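Local coordinates for protein SusD homolog (Bacteroides thetaiotaomicron, PDB 3EHM) that probably binds mucin O-glycans as a SusD-like lipoprotein, helping a human gut symbiont to use these host sugars, at residues Q33-P42 with I248-S259; T46-L57 with S259-T270. All blocks are in the same frame, centred on the assembly; numbering follows the deposited sequence.

Contact 1. Residues Q33-P42 with I248-S259; sequences QQRVIPIGSP and IKSSDKMPLLNS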
loop_
_atom_site.group_PDB
_atom_site.type_symbol
_atom_site.label_atom_id
_atom_site.label_comp_id
_atom_site.label_asym_id
_atom_site.label_seq_id
_atom_site.Cartn_x
_atom_site.Cartn_y
_atom_site.Cartn_z
ATOM N N GLN A 33 -10.723 12.223 4.637
ATOM C CA GLN A 33 -9.623 11.609 5.366
ATOM C C GLN A 33 -9.891 10.162 5.761
ATOM O O GLN A 33 -8.987 9.325 5.732
ATOM C CB GLN A 33 -9.303 12.438 6.610
ATOM C CG GLN A 33 -8.861 13.849 6.275
ATOM C CD GLN A 33 -8.725 14.718 7.502
ATOM O OE1 GLN A 33 -7.734 14.640 8.226
ATOM N NE2 GLN A 33 -9.731 15.547 7.749
ATOM N N GLN A 34 -11.129 9.866 6.130
ATOM C CA GLN A 34 -11.482 8.510 6.523
ATOM C C GLN A 34 -11.609 7.584 5.319
ATOM O O GLN A 34 -11.695 6.370 5.479
ATOM C CB GLN A 34 -12.801 8.514 7.289
ATOM C CG GLN A 34 -12.766 9.343 8.552
ATOM C CD GLN A 34 -14.136 9.488 9.163
ATOM O OE1 GLN A 34 -14.700 8.525 9.679
ATOM N NE2 GLN A 34 -14.689 10.695 9.095
ATOM N N ARG A 35 -11.622 8.160 4.119
ATOM C CA ARG A 35 -11.764 7.381 2.887
ATOM C C ARG A 35 -10.463 6.981 2.194
ATOM O O ARG A 35 -10.440 6.004 1.443
ATOM C CB ARG A 35 -12.623 8.151 1.880
ATOM C CG ARG A 35 -14.055 8.378 2.317
ATOM C CD ARG A 35 -14.816 7.074 2.421
ATOM N NE ARG A 35 -16.214 7.311 2.760
ATOM C CZ ARG A 35 -17.154 6.375 2.746
ATOM N NH1 ARG A 35 -16.846 5.130 2.409
ATOM N NH2 ARG A 35 -18.404 6.687 3.070
ATOM N N VAL A 36 -9.391 7.739 2.413
ATOM C CA VAL A 36 -8.108 7.429 1.777
ATOM C C VAL A 36 -7.820 5.938 1.937
ATOM O O VAL A 36 -7.536 5.237 0.967
ATOM C CB VAL A 36 -6.980 8.265 2.397
ATOM C CG1 VAL A 36 -5.641 7.899 1.763
ATOM C CG2 VAL A 36 -7.282 9.746 2.191
ATOM N N ILE A 37 -7.889 5.478 3.181
ATOM C CA ILE A 37 -7.728 4.075 3.534
ATOM C C ILE A 37 -8.917 3.915 4.477
ATOM O O ILE A 37 -8.936 4.507 5.556
ATOM C CB ILE A 37 -6.414 3.804 4.287
ATOM C CG1 ILE A 37 -5.216 4.145 3.393
ATOM C CG2 ILE A 37 -6.350 2.336 4.685
ATOM C CD1 ILE A 37 -3.869 3.826 4.020
ATOM N N PRO A 38 -9.921 3.117 4.075
ATOM C CA PRO A 38 -11.157 2.853 4.823
ATOM C C PRO A 38 -11.073 2.681 6.330
ATOM O O PRO A 38 -10.454 1.747 6.822
ATOM C CB PRO A 38 -11.716 1.598 4.151
ATOM C CG PRO A 38 -11.168 1.665 2.776
ATOM C CD PRO A 38 -9.761 2.128 2.994
ATOM N N ILE A 39 -11.730 3.590 7.045
ATOM C CA ILE A 39 -11.799 3.557 8.499
ATOM C C ILE A 39 -12.964 4.453 8.900
ATOM O O ILE A 39 -13.289 5.408 8.191
ATOM C CB ILE A 39 -10.499 4.066 9.155
ATOM C CG1 ILE A 39 -10.555 3.807 10.664
ATOM C CG2 ILE A 39 -10.314 5.548 8.876
ATOM C CD1 ILE A 39 -9.225 3.985 11.369
ATOM N N GLY A 40 -13.603 4.149 10.021
ATOM C CA GLY A 40 -14.732 4.961 10.430
ATOM C C GLY A 40 -15.055 4.922 11.903
ATOM O O GLY A 40 -14.388 4.246 12.689
ATOM N N SER A 41 -16.091 5.672 12.266
ATOM C CA SER A 41 -16.572 5.774 13.636
ATOM C C SER A 41 -16.931 4.415 14.224
ATOM O O SER A 41 -17.422 3.533 13.519
ATOM C CB SER A 41 -17.804 6.680 13.672
ATOM O OG SER A 41 -18.468 6.590 14.920
ATOM N N PRO A 42 -16.685 4.226 15.530
ATOM C CA PRO A 42 -17.012 2.947 16.167
ATOM C C PRO A 42 -18.493 2.616 15.980
ATOM O O PRO A 42 -18.878 1.448 15.918
ATOM C CB PRO A 42 -16.665 3.194 17.633
ATOM C CG PRO A 42 -15.533 4.171 17.546
ATOM C CD PRO A 42 -16.010 5.130 16.480
ATOM N N ILE A 248 -3.707 8.280 10.596
ATOM C CA ILE A 248 -5.021 8.625 11.107
ATOM C C ILE A 248 -5.402 7.622 12.193
ATOM O O ILE A 248 -5.174 6.421 12.054
ATOM C CB ILE A 248 -6.074 8.625 9.969
ATOM C CG1 ILE A 248 -7.413 9.148 10.493
ATOM C CG2 ILE A 248 -6.227 7.227 9.387
ATOM C CD1 ILE A 248 -8.455 9.357 9.407
ATOM N N LYS A 249 -5.949 8.126 13.290
ATOM C CA LYS A 249 -6.362 7.269 14.392
ATOM C C LYS A 249 -7.424 7.995 15.199
ATOM O O LYS A 249 -7.627 9.198 15.024
ATOM C CB LYS A 249 -5.171 6.931 15.293
ATOM C CG LYS A 249 -4.547 8.137 15.981
ATOM C CD LYS A 249 -3.421 7.703 16.910
ATOM C CE LYS A 249 -2.793 8.895 17.611
ATOM N NZ LYS A 249 -1.671 8.484 18.507
ATOM N N SER A 250 -8.095 7.263 16.081
ATOM C CA SER A 250 -9.150 7.836 16.899
ATOM C C SER A 250 -8.657 9.034 17.699
ATOM O O SER A 250 -7.556 9.014 18.249
ATOM C CB SER A 250 -9.712 6.776 17.844
ATOM O OG SER A 250 -10.894 7.239 18.465
ATOM N N SER A 251 -9.485 10.074 17.746
ATOM C CA SER A 251 -9.182 11.302 18.475
ATOM C C SER A 251 -10.499 11.933 18.911
ATOM O O SER A 251 -11.571 11.416 18.594
ATOM C CB SER A 251 -8.431 12.288 17.579
ATOM O OG SER A 251 -9.274 12.773 16.548
ATOM N N ASP A 252 -10.419 13.054 19.622
ATOM C CA ASP A 252 -11.619 13.746 20.088
ATOM C C ASP A 252 -12.337 14.404 18.912
ATOM O O ASP A 252 -13.560 14.578 18.935
ATOM C CB ASP A 252 -11.253 14.804 21.149
ATOM C CG ASP A 252 -10.629 16.062 20.547
ATOM O OD1 ASP A 252 -9.734 15.932 19.686
ATOM O OD2 ASP A 252 -11.026 17.185 20.948
ATOM N N LYS A 253 -11.572 14.764 17.884
ATOM C CA LYS A 253 -12.125 15.398 16.690
ATOM C C LYS A 253 -13.022 14.428 15.937
ATOM O O LYS A 253 -14.008 14.826 15.308
ATOM C CB LYS A 253 -11.003 15.836 15.748
ATOM C CG LYS A 253 -10.019 16.820 16.340
ATOM C CD LYS A 253 -8.917 17.108 15.334
ATOM C CE LYS A 253 -7.845 18.002 15.927
ATOM N NZ LYS A 253 -6.752 18.228 14.956
HETATM N N MSE A 254 -12.661 13.152 15.991
HETATM C CA MSE A 254 -13.426 12.120 15.306
HETATM C C MSE A 254 -13.069 10.747 15.850
HETATM O O MSE A 254 -12.041 10.177 15.488
HETATM C CB MSE A 254 -13.141 12.173 13.800
HETATM C CG MSE A 254 -13.819 11.080 12.971
HETATM SE SE MSE A 254 -15.761 11.095 13.052
HETATM C CE MSE A 254 -16.070 12.823 12.246
ATOM N N PRO A 255 -13.897 10.205 16.754
ATOM C CA PRO A 255 -13.584 8.878 17.291
ATOM C C PRO A 255 -13.591 7.869 16.146
ATOM O O PRO A 255 -14.433 7.948 15.249
ATOM C CB PRO A 255 -14.716 8.636 18.283
ATOM C CG PRO A 255 -15.017 10.028 18.782
ATOM C CD PRO A 255 -15.009 10.825 17.497
ATOM N N LEU A 256 -12.651 6.932 16.172
ATOM C CA LEU A 256 -12.563 5.919 15.127
ATOM C C LEU A 256 -12.280 4.532 15.685
ATOM O O LEU A 256 -11.691 4.383 16.752
ATOM C CB LEU A 256 -11.459 6.275 14.127
ATOM C CG LEU A 256 -11.585 7.570 13.321
ATOM C CD1 LEU A 256 -10.300 7.796 12.541
ATOM C CD2 LEU A 256 -12.777 7.490 12.382
ATOM N N LEU A 257 -12.714 3.521 14.942
ATOM C CA LEU A 257 -12.491 2.130 15.300
ATOM C C LEU A 257 -11.557 1.591 14.222
ATOM O O LEU A 257 -11.926 1.557 13.048
ATOM C CB LEU A 257 -13.807 1.349 15.267
ATOM C CG LEU A 257 -13.697 -0.155 15.538
ATOM C CD1 LEU A 257 -13.177 -0.383 16.957
ATOM C CD2 LEU A 257 -15.060 -0.816 15.350
ATOM N N ASN A 258 -10.351 1.180 14.596
ATOM C CA ASN A 258 -9.442 0.665 13.582
ATOM C C ASN A 258 -10.204 -0.375 12.763
ATOM O O ASN A 258 -10.789 -1.308 13.313
ATOM C CB ASN A 258 -8.202 0.043 14.215
ATOM C CG ASN A 258 -7.186 -0.376 13.179
ATOM O OD1 ASN A 258 -7.369 -1.374 12.485
ATOM N ND2 ASN A 258 -6.119 0.403 13.046
ATOM N N SER A 259 -10.191 -0.197 11.449
ATOM C CA SER A 259 -10.919 -1.067 10.538
ATOM C C SER A 259 -10.361 -2.460 10.273
ATOM O O SER A 259 -10.956 -3.225 9.516
ATOM C CB SER A 259 -11.144 -0.326 9.218
ATOM O OG SER A 259 -10.012 0.464 8.893
HETATM O O HOH W 1 -13.805 1.298 11.187
#
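Ile39 and Leu256 meet where the loop leaving helix 23-36 runs alongside the long loop that joins strand 246-248 to helix 261-266, a loop-on-loop packing within the SusD-like fold. The side chain of Ile39 shows how the interface is built. Its CB lies 3.6 Å from Ser259 OG. From there CG1, anti to the backbone N (chi1 -171°), runs along the opposing backbone and passes 3.6 Å from Leu257 O. The terminal CD1 settles between backbone and side chain, with Asn258 CA at 4.0 Å and the methyl Leu256 CD1 at 4.1 Å. The other branch, CG2, turns to Ile248, whose CD1 is 4.3 Å away; the same Ile248 methyl also touches the backbone carbonyl of Gln33 in helix 23-36.

Leu256 uses its second methyl elsewhere. CD2 packs on the carbonyl carbon of Gly40 and stands 3.5 Å from Gln34 OE1. The amide of Gln34 is held from its own helix, because NE2 bonds to Met30 O, and its side chain crosses that of selenomethionine Met254 at about a right angle.

Polar bonds fix the two backbones. Leu257 N donates to Gly40 O over 2.9 Å, with an N-H...O angle of 170° and the donor nearly in line with the carbonyl bond (161° at the oxygen). Beside it, water 1 accepts from Gly40 N and can donate to Leu257 O, probably giving a second, water-mediated link between the same pair of residues. Farther out, the Pro42 ring covers the Pro255 carbonyl and Leu257 CB. At the buried end, the hydroxyl of Ser259 donates to Pro38: OG and O are modelled 2.5 Å apart, a length so short that its exact value is doubtful.

Contact 2. Residues T46-L57 with S259-T270; sequences TGPGNDLQNTDL and SMLASVNEYNET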
loop_
_atom_site.group_PDB
_atom_site.type_symbol
_atom_site.label_atom_id
_atom_site.label_comp_id
_atom_site.label_asym_id
_atom_site.label_seq_id
_atom_site.Cartn_x
_atom_site.Cartn_y
_atom_site.Cartn_z
ATOM N N THR A 46 -18.817 -2.836 11.782
ATOM C CA THR A 46 -17.991 -3.505 10.772
ATOM C C THR A 46 -17.979 -2.914 9.365
ATOM O O THR A 46 -17.250 -3.405 8.501
ATOM C CB THR A 46 -18.392 -4.989 10.624
ATOM O OG1 THR A 46 -19.762 -5.069 10.207
ATOM C CG2 THR A 46 -18.218 -5.734 11.953
ATOM N N GLY A 47 -18.780 -1.881 9.127
ATOM C CA GLY A 47 -18.830 -1.276 7.803
ATOM C C GLY A 47 -17.478 -0.937 7.192
ATOM O O GLY A 47 -17.091 -1.511 6.172
ATOM N N PRO A 48 -16.733 0.004 7.788
ATOM C CA PRO A 48 -15.423 0.378 7.250
ATOM C C PRO A 48 -14.486 -0.820 7.149
ATOM O O PRO A 48 -13.618 -0.864 6.277
ATOM C CB PRO A 48 -14.933 1.426 8.244
ATOM C CG PRO A 48 -16.220 2.073 8.687
ATOM C CD PRO A 48 -17.109 0.881 8.910
ATOM N N GLY A 49 -14.675 -1.787 8.043
ATOM C CA GLY A 49 -13.853 -2.987 8.041
ATOM C C GLY A 49 -14.100 -3.844 6.811
ATOM O O GLY A 49 -13.173 -4.463 6.281
ATOM N N ASN A 50 -15.348 -3.899 6.355
ATOM C CA ASN A 50 -15.655 -4.667 5.157
ATOM C C ASN A 50 -14.930 -3.982 3.999
ATOM O O ASN A 50 -14.387 -4.642 3.115
ATOM C CB ASN A 50 -17.168 -4.691 4.867
ATOM C CG ASN A 50 -17.961 -5.511 5.881
ATOM O OD1 ASN A 50 -17.412 -6.356 6.586
ATOM N ND2 ASN A 50 -19.270 -5.271 5.937
ATOM N N ASP A 51 -14.911 -2.651 4.017
ATOM C CA ASP A 51 -14.251 -1.895 2.956
ATOM C C ASP A 51 -12.743 -2.160 2.942
ATOM O O ASP A 51 -12.156 -2.368 1.883
ATOM C CB ASP A 51 -14.497 -0.395 3.130
ATOM C CG ASP A 51 -15.961 -0.009 2.975
ATOM O OD1 ASP A 51 -16.274 1.178 3.199
ATOM O OD2 ASP A 51 -16.795 -0.870 2.629
ATOM N N LEU A 52 -12.121 -2.148 4.118
ATOM C CA LEU A 52 -10.679 -2.381 4.224
ATOM C C LEU A 52 -10.307 -3.783 3.746
ATOM O O LEU A 52 -9.203 -4.005 3.246
ATOM C CB LEU A 52 -10.215 -2.194 5.667
ATOM C CG LEU A 52 -8.696 -2.228 5.854
ATOM C CD1 LEU A 52 -8.079 -1.020 5.152
ATOM C CD2 LEU A 52 -8.356 -2.215 7.331
ATOM N N GLN A 53 -11.223 -4.731 3.912
ATOM C CA GLN A 53 -10.976 -6.096 3.451
ATOM C C GLN A 53 -10.768 -6.061 1.944
ATOM O O GLN A 53 -9.836 -6.668 1.403
ATOM C CB GLN A 53 -12.177 -6.994 3.752
ATOM C CG GLN A 53 -12.089 -7.761 5.052
ATOM C CD GLN A 53 -13.138 -8.854 5.139
ATOM O OE1 GLN A 53 -12.965 -9.838 5.860
ATOM N NE2 GLN A 53 -14.234 -8.684 4.409
ATOM N N ASN A 54 -11.654 -5.328 1.281
ATOM C CA ASN A 54 -11.658 -5.180 -0.169
ATOM C C ASN A 54 -10.416 -4.477 -0.711
ATOM O O ASN A 54 -9.878 -4.866 -1.748
ATOM C CB ASN A 54 -12.919 -4.407 -0.583
ATOM C CG ASN A 54 -13.004 -4.171 -2.081
ATOM O OD1 ASN A 54 -13.152 -3.031 -2.532
ATOM N ND2 ASN A 54 -12.926 -5.244 -2.857
ATOM N N THR A 55 -9.949 -3.454 -0.004
ATOM C CA THR A 55 -8.789 -2.697 -0.461
ATOM C C THR A 55 -7.435 -3.213 0.016
ATOM O O THR A 55 -6.481 -3.260 -0.759
ATOM C CB THR A 55 -8.882 -1.214 -0.026
ATOM O OG1 THR A 55 -8.755 -1.124 1.400
ATOM C CG2 THR A 55 -10.217 -0.615 -0.440
ATOM N N ASP A 56 -7.361 -3.612 1.284
ATOM C CA ASP A 56 -6.097 -4.041 1.875
ATOM C C ASP A 56 -5.926 -5.463 2.411
ATOM O O ASP A 56 -4.943 -6.139 2.101
ATOM C CB ASP A 56 -5.742 -3.095 3.034
ATOM C CG ASP A 56 -5.378 -1.689 2.577
ATOM O OD1 ASP A 56 -6.166 -1.041 1.849
ATOM O OD2 ASP A 56 -4.292 -1.224 2.976
ATOM N N LEU A 57 -6.872 -5.909 3.225
ATOM C CA LEU A 57 -6.754 -7.196 3.894
ATOM C C LEU A 57 -6.857 -8.518 3.144
ATOM O O LEU A 57 -5.953 -9.343 3.249
ATOM C CB LEU A 57 -7.710 -7.224 5.086
ATOM C CG LEU A 57 -7.672 -5.975 5.971
ATOM C CD1 LEU A 57 -8.502 -6.235 7.224
ATOM C CD2 LEU A 57 -6.234 -5.623 6.352
ATOM N N SER A 259 -10.191 -0.197 11.449
ATOM C CA SER A 259 -10.919 -1.067 10.538
ATOM C C SER A 259 -10.361 -2.460 10.273
ATOM O O SER A 259 -10.956 -3.225 9.516
ATOM C CB SER A 259 -11.144 -0.326 9.218
ATOM O OG SER A 259 -10.012 0.464 8.893
HETATM N N MSE A 260 -9.228 -2.798 10.877
HETATM C CA MSE A 260 -8.672 -4.137 10.706
HETATM C C MSE A 260 -9.327 -5.091 11.705
HETATM O O MSE A 260 -9.282 -6.309 11.542
HETATM C CB MSE A 260 -7.162 -4.148 10.966
HETATM C CG MSE A 260 -6.321 -3.392 9.974
HETATM SE SE MSE A 260 -4.445 -3.575 10.476
HETATM C CE MSE A 260 -4.257 -5.464 10.097
ATOM N N LEU A 261 -9.940 -4.538 12.743
ATOM C CA LEU A 261 -10.560 -5.369 13.770
ATOM C C LEU A 261 -11.664 -6.304 13.286
ATOM O O LEU A 261 -11.700 -7.475 13.668
ATOM C CB LEU A 261 -11.080 -4.489 14.910
ATOM C CG LEU A 261 -9.963 -3.830 15.726
ATOM C CD1 LEU A 261 -10.564 -2.956 16.822
ATOM C CD2 LEU A 261 -9.084 -4.913 16.337
ATOM N N ALA A 262 -12.565 -5.801 12.452
ATOM C CA ALA A 262 -13.655 -6.636 11.948
ATOM C C ALA A 262 -13.137 -7.941 11.333
ATOM O O ALA A 262 -13.576 -9.027 11.707
ATOM C CB ALA A 262 -14.475 -5.864 10.921
ATOM N N SER A 263 -12.196 -7.842 10.399
ATOM C CA SER A 263 -11.673 -9.042 9.756
ATOM C C SER A 263 -10.757 -9.886 10.645
ATOM O O SER A 263 -10.746 -11.114 10.543
ATOM C CB SER A 263 -10.939 -8.676 8.464
ATOM O OG SER A 263 -10.583 -9.852 7.757
ATOM N N VAL A 264 -9.994 -9.240 11.519
ATOM C CA VAL A 264 -9.092 -9.975 12.402
ATOM C C VAL A 264 -9.810 -10.673 13.557
ATOM O O VAL A 264 -9.594 -11.863 13.794
ATOM C CB VAL A 264 -7.995 -9.045 13.002
ATOM C CG1 VAL A 264 -7.230 -9.773 14.106
ATOM C CG2 VAL A 264 -7.024 -8.606 11.908
ATOM N N ASN A 265 -10.672 -9.945 14.264
ATOM C CA ASN A 265 -11.363 -10.509 15.423
ATOM C C ASN A 265 -12.822 -10.911 15.253
ATOM O O ASN A 265 -13.252 -11.920 15.810
ATOM C CB ASN A 265 -11.263 -9.548 16.610
ATOM C CG ASN A 265 -9.831 -9.258 17.005
ATOM O OD1 ASN A 265 -8.993 -10.160 17.058
ATOM N ND2 ASN A 265 -9.545 -7.999 17.298
ATOM N N GLU A 266 -13.588 -10.125 14.505
ATOM C CA GLU A 266 -14.998 -10.434 14.315
ATOM C C GLU A 266 -15.239 -11.599 13.364
ATOM O O GLU A 266 -15.917 -12.565 13.714
ATOM C CB GLU A 266 -15.746 -9.201 13.804
ATOM C CG GLU A 266 -15.785 -8.032 14.783
ATOM C CD GLU A 266 -16.365 -8.410 16.140
ATOM O OE1 GLU A 266 -17.367 -9.159 16.179
ATOM O OE2 GLU A 266 -15.824 -7.946 17.167
ATOM N N TYR A 267 -14.681 -11.508 12.162
ATOM C CA TYR A 267 -14.861 -12.552 11.162
ATOM C C TYR A 267 -13.825 -13.672 11.258
ATOM O O TYR A 267 -14.028 -14.760 10.707
ATOM C CB TYR A 267 -14.812 -11.946 9.754
ATOM C CG TYR A 267 -15.749 -10.775 9.527
ATOM C CD1 TYR A 267 -17.035 -10.760 10.069
ATOM C CD2 TYR A 267 -15.361 -9.699 8.726
ATOM C CE1 TYR A 267 -17.912 -9.699 9.817
ATOM C CE2 TYR A 267 -16.231 -8.638 8.466
ATOM C CZ TYR A 267 -17.504 -8.645 9.014
ATOM O OH TYR A 267 -18.371 -7.608 8.738
ATOM N N ASN A 268 -12.716 -13.401 11.947
ATOM C CA ASN A 268 -11.646 -14.381 12.104
ATOM C C ASN A 268 -11.122 -14.807 10.740
ATOM O O ASN A 268 -10.865 -15.992 10.502
ATOM C CB ASN A 268 -12.161 -15.603 12.866
ATOM C CG ASN A 268 -12.423 -15.303 14.320
ATOM O OD1 ASN A 268 -13.531 -15.504 14.822
ATOM N ND2 ASN A 268 -11.403 -14.811 15.009
ATOM N N GLU A 269 -10.955 -13.832 9.853
ATOM C CA GLU A 269 -10.495 -14.105 8.499
ATOM C C GLU A 269 -9.094 -13.589 8.176
ATOM O O GLU A 269 -8.414 -14.150 7.325
ATOM C CB GLU A 269 -11.513 -13.549 7.490
ATOM C CG GLU A 269 -12.915 -14.154 7.665
ATOM C CD GLU A 269 -13.964 -13.567 6.729
ATOM O OE1 GLU A 269 -13.967 -12.335 6.519
ATOM O OE2 GLU A 269 -14.798 -14.342 6.216
ATOM N N THR A 270 -8.648 -12.534 8.847
ATOM C CA THR A 270 -7.318 -12.006 8.567
ATOM C C THR A 270 -6.269 -12.458 9.575
ATOM O O THR A 270 -6.398 -12.227 10.774
ATOM C CB THR A 270 -7.336 -10.470 8.493
ATOM O OG1 THR A 270 -8.127 -10.068 7.368
ATOM C CG2 THR A 270 -5.919 -9.920 8.327
HETATM O O HOH W 2 -11.653 -5.590 8.580
HETATM O O HOH W 3 -6.799 -11.130 5.310
#
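The planes of the Tyr267 ring and the Asn50 amide are tilted by 18°, and Asn50 OD1 lies at the ring edge, near its plane. Tyr267 OH donates to Asn50 OD1 over 2.7 Å, in the carbonyl plane and on a lone pair. Thr46 CB approaches the ring obliquely; Thr46 OG1 adds a weak bond to the phenol oxygen. A phenylalanine in place of Tyr267 would probably leave Asn50 OD1 without this donor and Thr46 OG1 without its weak acceptor, loosening the tie between the two segments.

Helices 47-57 and 261-266 cross at -96°, their axes 8.5 Å apart. Gly49 permits this closeness: its CA lies 3.3 Å from Ser259 O and 4.1 Å from Ala262 CB, and a side chain there would collide with that methyl. Farther along, Leu52 CG stands anti to its backbone N (chi1 -172°), carrying CD2 to within 3.5 Å of Met260 CG, while Leu57 CD1 reaches Ser263 CB at 3.7 Å.

Water 2 donates to Gly49 O and Ser259 O and accepts from Ser263 N; water 3 donates to Leu57 O and accepts from Thr270 OG1. The contact thus pairs apolar packing with hydrogen bonding: the phenol ties Tyr267 to Asn50 of helix 47-57, and two waters bridge the segments, one through backbone groups alone and the other through a side-chain hydroxyl.

Along the chain the segments alternate, 33-42 and 46-57 first, then 248-259 and 259-270 some two hundred residues later, a little over half of them helical, so two consecutive N-terminal elements meet two consecutive later ones. The contact centres lie about 14 Å apart, on the same side of the chain's centre. Ser259 belongs to both contacts, and they also touch directly: Gly40 N packs 3.5 Å from Pro48 CB, and Pro38 CB 3.6 Å from Asp51 CB. Helices 23-36 and 47-57 are successive, and the loop of contact 1 leads into helix 261-266 of contact 2. Together they join early and middle parts of the SusD-like fold into one continuous packed region.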